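Local atomic coordinates of oxidoreductase, putative (PDB entry 6SKX), a protein that probably uses NADPH to reduce imines formed from carbonyl compounds and amines, acting as a fungal reductive aminase. Residues S5-G10 and D59-C64. Sequence-based numbering, arbitrary orientation.
Sequences SIFGLG and DLIIIC
Ser5, Ile6 and Phe7 pair in parallel with Ile61, Ile62 and Ile63, the short strand axes passing 4.7 Å apart at 23°. Ile62 is gripped through both its backbone N and its O: the N donates to Ser5 O at 2.9 Å, nearly straight at 169°, and the O accepts from Phe7 N. Ser5 N to Leu60 O and Cys64 N to Phe7 O (2.8 Å) extend the pairing in both directions. Ile6 and Ile62 share one face, lying side by side. From Ile6 CB, CG2 stays 4.0 Å from Ile62 O; CG1 lies beside the backbone N, and the second torsion (chi2 -67°) turns the terminal CD1 back toward the neighbouring strand, where it rests 3.6 Å from Ile62 CB and close to its CG1. On the other face Phe7 CB lies 4.3 Å from Ile63 CG2, while ring atom CD1 meets Ile61 CG2 obliquely at 4.1 Å. Beyond the strand, Gly8 CA comes 3.5 Å from Cys64 O, leaving no room for a side chain there. Gly8 and Gly10 fit the GxGxxG pattern of a Rossmann-type dinucleotide-binding turn, with Leu9, an NADP(+)-binding residue, between them; Gly10 occupies the N-cap position of helix 11-22. Strands 3-7 and 60-63 adjoin centrally in the nucleotide-binding sheet, flanked by strands 26-30 and 86-89, while helices 51-56 and 68-75 pack over the Phe7 face and Ser5 OG bonds to Gly54 O.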
ATOM      1  N   SER A   5       5.453   2.161  36.306  1.00 39.06           N
ATOM      2  CA  SER A   5       5.154   3.615  36.355  1.00 42.55           C
ATOM      3  C   SER A   5       5.098   4.142  34.921  1.00 38.04           C
ATOM      4  O   SER A   5       6.068   3.889  34.194  1.00 45.23           O
ATOM      5  CB  SER A   5       6.221   4.331  37.154  1.00 42.32           C
ATOM      6  OG  SER A   5       5.856   5.655  37.357  1.00 39.44           O
ATOM      7  N   ILE A   6       4.000   4.776  34.506  1.00 45.01           N
ATOM      8  CA  ILE A   6       3.761   5.200  33.088  1.00 44.81           C
ATOM      9  C   ILE A   6       3.849   6.726  33.031  1.00 49.50           C
ATOM     10  O   ILE A   6       3.201   7.394  33.864  1.00 44.69           O
ATOM     11  CB  ILE A   6       2.367   4.765  32.598  1.00 52.77           C
ATOM     12  CG1 ILE A   6       2.074   3.276  32.815  1.00 56.59           C
ATOM     13  CG2 ILE A   6       2.126   5.207  31.164  1.00 52.12           C
ATOM     14  CD1 ILE A   6       2.912   2.377  32.000  1.00 61.28           C
ATOM     15  N   PHE A   7       4.528   7.262  32.029  1.00 47.15           N
ATOM     16  CA  PHE A   7       4.526   8.717  31.727  1.00 45.90           C
ATOM     17  C   PHE A   7       3.755   8.949  30.429  1.00 46.53           C
ATOM     18  O   PHE A   7       4.262   8.532  29.318  1.00 47.15           O
ATOM     19  CB  PHE A   7       5.968   9.228  31.647  1.00 47.13           C
ATOM     20  CG  PHE A   7       6.584   9.575  32.987  1.00 47.87           C
ATOM     21  CD1 PHE A   7       7.197   8.608  33.760  1.00 48.84           C
ATOM     22  CD2 PHE A   7       6.564  10.876  33.469  1.00 56.81           C
ATOM     23  CE1 PHE A   7       7.755   8.927  34.993  1.00 55.41           C
ATOM     24  CE2 PHE A   7       7.108  11.190  34.710  1.00 56.12           C
ATOM     25  CZ  PHE A   7       7.679  10.206  35.480  1.00 53.90           C
ATOM     26  N   GLY A   8       2.572   9.561  30.545  1.00 43.96           N
ATOM     27  CA  GLY A   8       1.742   9.942  29.375  1.00 53.79           C
ATOM     28  C   GLY A   8       0.411   9.208  29.314  1.00 49.62           C
ATOM     29  O   GLY A   8       0.412   7.960  29.210  1.00 53.26           O
ATOM     30  N   LEU A   9      -0.691   9.966  29.360  1.00 53.47           N
ATOM     31  CA  LEU A   9      -2.080   9.442  29.265  1.00 50.97           C
ATOM     32  C   LEU A   9      -2.825  10.066  28.070  1.00 53.66           C
ATOM     33  O   LEU A   9      -4.020  10.214  28.187  1.00 45.33           O
ATOM     34  CB  LEU A   9      -2.789   9.703  30.597  1.00 53.44           C
ATOM     35  CG  LEU A   9      -2.293   8.843  31.773  1.00 51.41           C
ATOM     36  CD1 LEU A   9      -3.184   9.010  32.985  1.00 47.45           C
ATOM     37  CD2 LEU A   9      -2.223   7.372  31.401  1.00 51.00           C
ATOM     38  N   GLY A  10      -2.152  10.353  26.938  1.00 51.53           N
ATOM     39  CA  GLY A  10      -2.796  10.381  25.607  1.00 50.18           C
ATOM     40  C   GLY A  10      -3.520   9.062  25.329  1.00 55.25           C
ATOM     41  O   GLY A  10      -3.604   8.202  26.245  1.00 54.41           O
ATOM     42  N   ASP A  59      10.708   0.790  39.774  1.00 46.13           N
ATOM     43  CA  ASP A  59      11.995   0.626  39.046  1.00 48.97           C
ATOM     44  C   ASP A  59      11.756   0.472  37.528  1.00 49.51           C
ATOM     45  O   ASP A  59      12.727   0.690  36.761  1.00 46.37           O
ATOM     46  CB  ASP A  59      12.801  -0.548  39.631  1.00 49.87           C
ATOM     47  CG  ASP A  59      13.664  -0.156  40.827  1.00 51.07           C
ATOM     48  OD1 ASP A  59      13.610   1.057  41.205  1.00 46.73           O
ATOM     49  OD2 ASP A  59      14.375  -1.060  41.384  1.00 48.82           O
ATOM     50  N   LEU A  60      10.542   0.100  37.120  1.00 51.02           N
ATOM     51  CA  LEU A  60      10.184  -0.050  35.684  1.00 45.94           C
ATOM     52  C   LEU A  60       9.335   1.151  35.260  1.00 43.63           C
ATOM     53  O   LEU A  60       8.201   1.262  35.689  1.00 46.63           O
ATOM     54  CB  LEU A  60       9.456  -1.375  35.472  1.00 48.16           C
ATOM     55  CG  LEU A  60       9.084  -1.709  34.032  1.00 48.37           C
ATOM     56  CD1 LEU A  60      10.298  -1.679  33.131  1.00 49.05           C
ATOM     57  CD2 LEU A  60       8.404  -3.058  33.960  1.00 46.31           C
ATOM     58  N   ILE A  61       9.908   1.992  34.416  1.00 41.00           N
ATOM     59  CA  ILE A  61       9.339   3.259  33.932  1.00 45.70           C
ATOM     60  C   ILE A  61       9.069   3.123  32.433  1.00 47.26           C
ATOM     61  O   ILE A  61      10.006   2.818  31.726  1.00 48.79           O
ATOM     62  CB  ILE A  61      10.338   4.367  34.297  1.00 53.14           C
ATOM     63  CG1 ILE A  61      10.404   4.537  35.823  1.00 48.69           C
ATOM     64  CG2 ILE A  61       9.994   5.676  33.610  1.00 49.15           C
ATOM     65  CD1 ILE A  61      11.745   4.978  36.231  1.00 62.87           C
ATOM     66  N   ILE A  62       7.799   3.257  32.009  1.00 46.79           N
ATOM     67  CA  ILE A  62       7.350   3.152  30.588  1.00 48.69           C
ATOM     68  C   ILE A  62       6.944   4.557  30.142  1.00 46.16           C
ATOM     69  O   ILE A  62       6.070   5.177  30.764  1.00 46.46           O
ATOM     70  CB  ILE A  62       6.168   2.187  30.388  1.00 58.81           C
ATOM     71  CG1 ILE A  62       6.295   0.872  31.169  1.00 59.59           C
ATOM     72  CG2 ILE A  62       5.951   1.941  28.906  1.00 55.58           C
ATOM     73  CD1 ILE A  62       7.170  -0.131  30.540  1.00 66.77           C
ATOM     74  N   ILE A  63       7.620   5.078  29.141  1.00 45.44           N
ATOM     75  CA  ILE A  63       7.377   6.465  28.681  1.00 49.08           C
ATOM     76  C   ILE A  63       6.645   6.393  27.351  1.00 47.53           C
ATOM     77  O   ILE A  63       7.152   5.718  26.430  1.00 49.39           O
ATOM     78  CB  ILE A  63       8.714   7.223  28.566  1.00 52.45           C
ATOM     79  CG1 ILE A  63       9.558   7.066  29.837  1.00 53.85           C
ATOM     80  CG2 ILE A  63       8.462   8.678  28.213  1.00 48.15           C
ATOM     81  CD1 ILE A  63      10.910   7.727  29.750  1.00 57.86           C
ATOM     82  N   CYS A  64       5.548   7.136  27.239  1.00 52.98           N
ATOM     83  CA  CYS A  64       4.746   7.265  25.995  1.00 54.52           C
ATOM     84  C   CYS A  64       4.259   8.716  25.881  1.00 59.05           C
ATOM     85  O   CYS A  64       3.118   8.978  26.302  1.00 51.06           O
ATOM     86  CB  CYS A  64       3.585   6.275  26.023  1.00 55.10           C
ATOM     87  SG  CYS A  64       2.729   6.136  24.437  1.00 58.73           S
TER